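Local coordinates for protein imidazolonepropionase (Unidentified, PDB 2Q09) that hydrolyses the ring of imidazolone-5-propanoate to N-formimidoyl-L-glutamate, the third step of histidine degradation, as a metal-dependent amidohydrolase, at residues Gly370-His382 with Val392-Glu404. Sequence-based numbering, arbitrary orientation.
Sequences GMLADFLVWNCGH and VDQLVSRVVNGEE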
ATOM      1  N   GLY A 370      -3.509   5.863 -22.715  1.00 30.64           N
ATOM      2  CA  GLY A 370      -3.932   4.479 -22.594  1.00 30.76           C
ATOM      3  C   GLY A 370      -4.113   3.991 -21.163  1.00 31.64           C
ATOM      4  O   GLY A 370      -4.826   3.015 -20.924  1.00 30.41           O
HETATM    5  N   MSE A 371      -3.472   4.654 -20.203  1.00 30.58           N
HETATM    6  CA  MSE A 371      -3.609   4.249 -18.804  1.00 30.71           C
HETATM    7  C   MSE A 371      -4.786   4.964 -18.147  1.00 28.25           C
HETATM    8  O   MSE A 371      -5.281   5.958 -18.674  1.00 28.31           O
HETATM    9  CB  MSE A 371      -2.311   4.528 -18.042  1.00 31.80           C
HETATM   10  CG  MSE A 371      -1.166   3.649 -18.512  1.00 35.73           C
HETATM   11 SE   MSE A 371       0.408   3.799 -17.389  1.00 39.97          SE
HETATM   12  CE  MSE A 371      -0.006   2.440 -16.112  1.00 39.91           C
ATOM     13  N   LEU A 372      -5.229   4.462 -16.995  1.00 27.24           N
ATOM     14  CA  LEU A 372      -6.365   5.056 -16.298  1.00 26.19           C
ATOM     15  C   LEU A 372      -6.116   6.512 -15.931  1.00 26.23           C
ATOM     16  O   LEU A 372      -4.986   6.900 -15.602  1.00 25.57           O
ATOM     17  CB  LEU A 372      -6.704   4.235 -15.051  1.00 25.67           C
ATOM     18  CG  LEU A 372      -7.204   2.815 -15.355  1.00 27.15           C
ATOM     19  CD1 LEU A 372      -7.202   1.976 -14.082  1.00 25.53           C
ATOM     20  CD2 LEU A 372      -8.606   2.878 -15.972  1.00 27.08           C
ATOM     21  N   ALA A 373      -7.177   7.312 -15.981  1.00 24.62           N
ATOM     22  CA  ALA A 373      -7.075   8.733 -15.685  1.00 24.35           C
ATOM     23  C   ALA A 373      -7.139   9.048 -14.191  1.00 23.94           C
ATOM     24  O   ALA A 373      -8.109   9.647 -13.714  1.00 23.68           O
ATOM     25  CB  ALA A 373      -8.169   9.503 -16.429  1.00 26.53           C
ATOM     26  N   ASP A 374      -6.101   8.632 -13.472  1.00 24.63           N
ATOM     27  CA  ASP A 374      -5.988   8.880 -12.037  1.00 24.41           C
ATOM     28  C   ASP A 374      -4.829   9.855 -11.898  1.00 23.64           C
ATOM     29  O   ASP A 374      -3.664   9.451 -11.926  1.00 25.96           O
ATOM     30  CB  ASP A 374      -5.675   7.578 -11.289  1.00 24.16           C
ATOM     31  CG  ASP A 374      -6.879   6.666 -11.170  1.00 26.35           C
ATOM     32  OD1 ASP A 374      -7.895   6.923 -11.853  1.00 26.05           O
ATOM     33  OD2 ASP A 374      -6.803   5.686 -10.394  1.00 25.86           O
ATOM     34  N   PHE A 375      -5.141  11.139 -11.772  1.00 23.35           N
ATOM     35  CA  PHE A 375      -4.085  12.130 -11.653  1.00 22.80           C
ATOM     36  C   PHE A 375      -4.448  13.251 -10.698  1.00 23.38           C
ATOM     37  O   PHE A 375      -5.614  13.395 -10.293  1.00 22.68           O
ATOM     38  CB  PHE A 375      -3.718  12.682 -13.038  1.00 23.09           C
ATOM     39  CG  PHE A 375      -4.865  13.300 -13.780  1.00 24.24           C
ATOM     40  CD1 PHE A 375      -5.218  14.631 -13.578  1.00 23.97           C
ATOM     41  CD2 PHE A 375      -5.589  12.550 -14.700  1.00 23.42           C
ATOM     42  CE1 PHE A 375      -6.266  15.211 -14.295  1.00 24.15           C
ATOM     43  CE2 PHE A 375      -6.637  13.114 -15.422  1.00 24.02           C
ATOM     44  CZ  PHE A 375      -6.981  14.447 -15.217  1.00 25.08           C
ATOM     45  N   LEU A 376      -3.448  14.055 -10.348  1.00 22.00           N
ATOM     46  CA  LEU A 376      -3.639  15.135  -9.397  1.00 21.67           C
ATOM     47  C   LEU A 376      -3.064  16.460  -9.875  1.00 21.86           C
ATOM     48  O   LEU A 376      -1.981  16.497 -10.458  1.00 21.85           O
ATOM     49  CB  LEU A 376      -2.945  14.775  -8.082  1.00 22.10           C
ATOM     50  CG  LEU A 376      -3.127  13.352  -7.549  1.00 21.15           C
ATOM     51  CD1 LEU A 376      -2.147  13.101  -6.416  1.00 20.51           C
ATOM     52  CD2 LEU A 376      -4.578  13.166  -7.081  1.00 20.16           C
ATOM     53  N   VAL A 377      -3.780  17.545  -9.603  1.00 22.91           N
ATOM     54  CA  VAL A 377      -3.310  18.879  -9.953  1.00 24.82           C
ATOM     55  C   VAL A 377      -2.980  19.540  -8.621  1.00 23.18           C
ATOM     56  O   VAL A 377      -3.857  19.708  -7.769  1.00 24.40           O
ATOM     57  CB  VAL A 377      -4.386  19.708 -10.664  1.00 25.02           C
ATOM     58  CG1 VAL A 377      -3.868  21.126 -10.901  1.00 25.50           C
ATOM     59  CG2 VAL A 377      -4.752  19.059 -11.991  1.00 24.75           C
ATOM     60  N   TRP A 378      -1.713  19.904  -8.439  1.00 24.11           N
ATOM     61  CA  TRP A 378      -1.271  20.508  -7.187  1.00 23.43           C
ATOM     62  C   TRP A 378      -1.087  22.010  -7.251  1.00 25.22           C
ATOM     63  O   TRP A 378      -1.015  22.592  -8.332  1.00 26.18           O
ATOM     64  CB  TRP A 378       0.059  19.908  -6.757  1.00 22.19           C
ATOM     65  CG  TRP A 378       0.063  18.424  -6.633  1.00 21.23           C
ATOM     66  CD1 TRP A 378       0.315  17.512  -7.621  1.00 21.14           C
ATOM     67  CD2 TRP A 378      -0.139  17.674  -5.434  1.00 20.90           C
ATOM     68  NE1 TRP A 378       0.289  16.237  -7.107  1.00 19.87           N
ATOM     69  CE2 TRP A 378       0.011  16.307  -5.765  1.00 21.28           C
ATOM     70  CE3 TRP A 378      -0.438  18.026  -4.108  1.00 21.18           C
ATOM     71  CZ2 TRP A 378      -0.110  15.289  -4.810  1.00 18.78           C
ATOM     72  CZ3 TRP A 378      -0.559  17.011  -3.154  1.00 20.61           C
ATOM     73  CH2 TRP A 378      -0.396  15.658  -3.516  1.00 20.75           C
ATOM     74  N   ASN A 379      -0.998  22.644  -6.086  1.00 25.90           N
ATOM     75  CA  ASN A 379      -0.774  24.075  -6.052  1.00 26.42           C
ATOM     76  C   ASN A 379       0.696  24.343  -5.724  1.00 27.49           C
ATOM     77  O   ASN A 379       1.108  25.496  -5.615  1.00 28.26           O
ATOM     78  CB  ASN A 379      -1.704  24.766  -5.044  1.00 28.53           C
ATOM     79  CG  ASN A 379      -1.465  24.320  -3.617  1.00 28.24           C
ATOM     80  OD1 ASN A 379      -0.617  23.468  -3.342  1.00 30.97           O
ATOM     81  ND2 ASN A 379      -2.221  24.899  -2.693  1.00 30.23           N
ATOM     82  N   CYS A 380       1.486  23.280  -5.572  1.00 27.04           N
ATOM     83  CA  CYS A 380       2.906  23.468  -5.300  1.00 28.76           C
ATOM     84  C   CYS A 380       3.678  23.403  -6.619  1.00 29.95           C
ATOM     85  O   CYS A 380       3.238  22.780  -7.587  1.00 30.44           O
ATOM     86  CB  CYS A 380       3.430  22.442  -4.284  1.00 29.84           C
ATOM     87  SG  CYS A 380       3.068  20.717  -4.625  1.00 32.36           S
ATOM     88  N   GLY A 381       4.831  24.057  -6.652  1.00 30.11           N
ATOM     89  CA  GLY A 381       5.604  24.123  -7.878  1.00 30.88           C
ATOM     90  C   GLY A 381       6.386  22.938  -8.405  1.00 30.96           C
ATOM     91  O   GLY A 381       6.433  22.724  -9.616  1.00 32.39           O
ATOM     92  N   HIS A 382       6.983  22.158  -7.516  1.00 29.79           N
ATOM     93  CA  HIS A 382       7.806  21.042  -7.952  1.00 27.96           C
ATOM     94  C   HIS A 382       7.437  19.753  -7.204  1.00 27.53           C
ATOM     95  O   HIS A 382       7.097  19.787  -6.022  1.00 24.43           O
ATOM     96  CB  HIS A 382       9.268  21.426  -7.719  1.00 29.57           C
ATOM     97  CG  HIS A 382      10.256  20.511  -8.363  1.00 30.83           C
ATOM     98  ND1 HIS A 382      10.627  19.305  -7.808  1.00 29.38           N
ATOM     99  CD2 HIS A 382      10.969  20.635  -9.507  1.00 31.75           C
ATOM    100  CE1 HIS A 382      11.528  18.727  -8.581  1.00 32.47           C
ATOM    101  NE2 HIS A 382      11.755  19.513  -9.620  1.00 32.29           N
ATOM    102  N   VAL A 392      -0.098  19.471   4.833  1.00 21.10           N
ATOM    103  CA  VAL A 392      -0.883  20.559   4.252  1.00 21.99           C
ATOM    104  C   VAL A 392      -1.673  20.126   3.016  1.00 23.07           C
ATOM    105  O   VAL A 392      -1.131  19.476   2.119  1.00 23.96           O
ATOM    106  CB  VAL A 392       0.042  21.734   3.837  1.00 20.81           C
ATOM    107  CG1 VAL A 392      -0.769  22.857   3.219  1.00 20.28           C
ATOM    108  CG2 VAL A 392       0.813  22.237   5.045  1.00 20.06           C
ATOM    109  N   ASP A 393      -2.954  20.490   2.968  1.00 22.22           N
ATOM    110  CA  ASP A 393      -3.791  20.154   1.820  1.00 23.18           C
ATOM    111  C   ASP A 393      -3.304  21.011   0.657  1.00 22.99           C
ATOM    112  O   ASP A 393      -3.297  22.238   0.740  1.00 21.79           O
ATOM    113  CB  ASP A 393      -5.266  20.462   2.103  1.00 23.40           C
ATOM    114  CG  ASP A 393      -5.900  19.486   3.085  1.00 27.71           C
ATOM    115  OD1 ASP A 393      -5.245  18.495   3.469  1.00 26.18           O
ATOM    116  OD2 ASP A 393      -7.069  19.719   3.468  1.00 26.45           O
ATOM    117  N   GLN A 394      -2.901  20.366  -0.432  1.00 23.39           N
ATOM    118  CA  GLN A 394      -2.367  21.086  -1.584  1.00 22.56           C
ATOM    119  C   GLN A 394      -2.996  20.693  -2.917  1.00 23.40           C
ATOM    120  O   GLN A 394      -2.525  21.110  -3.981  1.00 21.45           O
ATOM    121  CB  GLN A 394      -0.855  20.874  -1.656  1.00 21.84           C
ATOM    122  CG  GLN A 394      -0.109  21.371  -0.433  1.00 21.73           C
ATOM    123  CD  GLN A 394       1.318  20.865  -0.387  1.00 24.68           C
ATOM    124  OE1 GLN A 394       1.564  19.690  -0.090  1.00 26.01           O
ATOM    125  NE2 GLN A 394       2.269  21.745  -0.696  1.00 26.22           N
ATOM    126  N   LEU A 395      -4.057  19.896  -2.867  1.00 23.15           N
ATOM    127  CA  LEU A 395      -4.719  19.470  -4.092  1.00 24.49           C
ATOM    128  C   LEU A 395      -5.658  20.532  -4.643  1.00 25.15           C
ATOM    129  O   LEU A 395      -6.444  21.121  -3.907  1.00 24.08           O
ATOM    130  CB  LEU A 395      -5.511  18.185  -3.861  1.00 22.65           C
ATOM    131  CG  LEU A 395      -4.698  16.919  -3.593  1.00 23.59           C
ATOM    132  CD1 LEU A 395      -5.651  15.775  -3.268  1.00 20.80           C
ATOM    133  CD2 LEU A 395      -3.841  16.596  -4.801  1.00 21.69           C
ATOM    134  N   VAL A 396      -5.555  20.782  -5.940  1.00 27.09           N
ATOM    135  CA  VAL A 396      -6.420  21.745  -6.605  1.00 27.56           C
ATOM    136  C   VAL A 396      -7.468  20.913  -7.338  1.00 28.78           C
ATOM    137  O   VAL A 396      -8.613  21.336  -7.526  1.00 29.05           O
ATOM    138  CB  VAL A 396      -5.632  22.596  -7.627  1.00 28.79           C
ATOM    139  CG1 VAL A 396      -6.585  23.262  -8.599  1.00 29.25           C
ATOM    140  CG2 VAL A 396      -4.806  23.652  -6.897  1.00 28.71           C
ATOM    141  N   SER A 397      -7.062  19.710  -7.729  1.00 27.66           N
ATOM    142  CA  SER A 397      -7.945  18.799  -8.442  1.00 27.02           C
ATOM    143  C   SER A 397      -7.477  17.367  -8.213  1.00 26.62           C
ATOM    144  O   SER A 397      -6.277  17.083  -8.260  1.00 26.67           O
ATOM    145  CB  SER A 397      -7.940  19.133  -9.940  1.00 29.23           C
ATOM    146  OG  SER A 397      -8.790  18.268 -10.675  1.00 34.06           O
ATOM    147  N   ARG A 398      -8.421  16.471  -7.949  1.00 25.35           N
ATOM    148  CA  ARG A 398      -8.104  15.064  -7.715  1.00 24.33           C
ATOM    149  C   ARG A 398      -9.006  14.253  -8.627  1.00 24.76           C
ATOM    150  O   ARG A 398     -10.202  14.116  -8.375  1.00 24.74           O
ATOM    151  CB  ARG A 398      -8.348  14.686  -6.244  1.00 23.66           C
ATOM    152  CG  ARG A 398      -8.102  13.209  -5.925  1.00 21.37           C
ATOM    153  CD  ARG A 398      -8.259  12.943  -4.420  1.00 22.52           C
ATOM    154  NE  ARG A 398      -8.132  11.523  -4.110  1.00 22.45           N
ATOM    155  CZ  ARG A 398      -9.096  10.630  -4.297  1.00 23.72           C
ATOM    156  NH1 ARG A 398     -10.278  11.002  -4.783  1.00 22.94           N
ATOM    157  NH2 ARG A 398      -8.875   9.356  -4.012  1.00 22.92           N
ATOM    158  N   VAL A 399      -8.421  13.715  -9.692  1.00 25.09           N
ATOM    159  CA  VAL A 399      -9.164  12.956 -10.682  1.00 24.15           C
ATOM    160  C   VAL A 399      -8.952  11.454 -10.589  1.00 24.74           C
ATOM    161  O   VAL A 399      -7.816  10.973 -10.574  1.00 22.91           O
ATOM    162  CB  VAL A 399      -8.792  13.427 -12.103  1.00 23.89           C
ATOM    163  CG1 VAL A 399      -9.505  12.574 -13.144  1.00 25.28           C
ATOM    164  CG2 VAL A 399      -9.166  14.883 -12.270  1.00 25.02           C
ATOM    165  N   VAL A 400     -10.062  10.719 -10.527  1.00 23.80           N
ATOM    166  CA  VAL A 400     -10.026   9.267 -10.455  1.00 25.37           C
ATOM    167  C   VAL A 400     -10.951   8.733 -11.549  1.00 27.79           C
ATOM    168  O   VAL A 400     -12.125   9.101 -11.616  1.00 28.46           O
ATOM    169  CB  VAL A 400     -10.490   8.769  -9.065  1.00 25.95           C
ATOM    170  CG1 VAL A 400     -10.540   7.257  -9.036  1.00 26.47           C
ATOM    171  CG2 VAL A 400      -9.534   9.294  -7.990  1.00 26.53           C
ATOM    172  N   ASN A 401     -10.407   7.879 -12.405  1.00 28.80           N
ATOM    173  CA  ASN A 401     -11.141   7.300 -13.523  1.00 31.09           C
ATOM    174  C   ASN A 401     -11.721   8.394 -14.415  1.00 32.15           C
ATOM    175  O   ASN A 401     -12.817   8.258 -14.959  1.00 32.74           O
ATOM    176  CB  ASN A 401     -12.263   6.387 -13.028  1.00 31.65           C
ATOM    177  CG  ASN A 401     -12.661   5.349 -14.067  1.00 33.31           C
ATOM    178  OD1 ASN A 401     -13.786   5.343 -14.570  1.00 34.42           O
ATOM    179  ND2 ASN A 401     -11.723   4.471 -14.401  1.00 30.05           N
ATOM    180  N   GLY A 402     -10.978   9.487 -14.543  1.00 32.70           N
ATOM    181  CA  GLY A 402     -11.413  10.589 -15.379  1.00 33.32           C
ATOM    182  C   GLY A 402     -12.419  11.549 -14.779  1.00 33.95           C
ATOM    183  O   GLY A 402     -12.856  12.478 -15.455  1.00 34.33           O
ATOM    184  N   GLU A 403     -12.807  11.352 -13.521  1.00 34.40           N
ATOM    185  CA  GLU A 403     -13.782  12.254 -12.915  1.00 34.85           C
ATOM    186  C   GLU A 403     -13.255  13.014 -11.707  1.00 33.64           C
ATOM    187  O   GLU A 403     -12.550  12.455 -10.868  1.00 32.73           O
ATOM    188  CB  GLU A 403     -15.045  11.485 -12.516  1.00 38.26           C
ATOM    189  CG  GLU A 403     -15.747  10.832 -13.685  1.00 44.38           C
ATOM    190  CD  GLU A 403     -17.248  10.863 -13.545  1.00 48.25           C
ATOM    191  OE1 GLU A 403     -17.817  11.973 -13.522  1.00 51.26           O
ATOM    192  OE2 GLU A 403     -17.858   9.779 -13.456  1.00 51.16           O
ATOM    193  N   GLU A 404     -13.610  14.296 -11.633  1.00 32.90           N
ATOM    194  CA  GLU A 404     -13.195  15.151 -10.526  1.00 33.12           C
ATOM    195  C   GLU A 404     -13.798  14.611  -9.234  1.00 33.35           C
ATOM    196  O   GLU A 404     -14.953  14.190  -9.210  1.00 33.48           O
ATOM    197  CB  GLU A 404     -13.670  16.586 -10.763  1.00 33.74           C
ATOM    198  CG  GLU A 404     -13.391  17.531  -9.604  1.00 36.60           C
ATOM    199  CD  GLU A 404     -11.907  17.699  -9.334  1.00 39.82           C
ATOM    200  OE1 GLU A 404     -11.222  18.359 -10.137  1.00 38.25           O
ATOM    201  OE2 GLU A 404     -11.425  17.162  -8.318  1.00 40.20           O
TER
HETATM  202  O   HOH W   1       1.613  24.611  -1.545  1.00 31.63           O
HETATM  203  O   HOH W   2      -2.339  24.790   0.089  1.00 33.15           O
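Val399 lies across one face of the Phe375 ring, its CB over the ring centre and 3.8 Å from the centroid. The ring gets there because CG sits between the backbone N and the carbonyl carbon (chi1 58°), which leans it across toward the neighbouring strand. A beta-branched valine suits the spot: CG2 reaches CE1 and CG1 reaches CE2, while Leu32 and Val34 of strand 30-35 touch the Phe375 side chain and Trp9 meets its ring edge-to-face. On the opposite face of the two strands, the aliphatic part of extended Arg398 runs beside Leu376, CG to CD2 3.7 Å, and carries its guanidinium to the carbonyls of Pro166 and Val135. The face with Phe375 packs on strand 30-35; that with Leu376 and Arg398 lies on Thr136 of strand 135-141 in the TIM-barrel amidohydrolase domain. Strands 375-378 and 397-400 run antiparallel, and a classic beta bulge, where Val396 and Ser397 both face Val377, shifts the register by one. Val377 O there accepts two N-H groups, from Val396 N at 2.7 Å and Ser397 N at 3.2 Å. Beyond the bulge Leu395 lays CD2 on the Trp378 indole, 3.6 Å from the centroid of the six-membered ring, a CH-pi contact only 7° off the normal; the indole NE1 bonds to Thr65 OG1. At the other end a type I' turn runs from Val400 to Glu403; its central residues, Asn401 and Gly402, both need positive phi, which asparagine tolerates and glycine takes readily. Asp374 OD1 receives Asn401 N at 2.7 Å in a nearly straight bond (169°), and its OD2 makes a salt bridge with Arg168. Just past Trp378, one water links Asn379 OD1 to Gln394 NE2, whose OE1 bonds to Arg329, and a second joins Asn379 ND2 to Asp393 O.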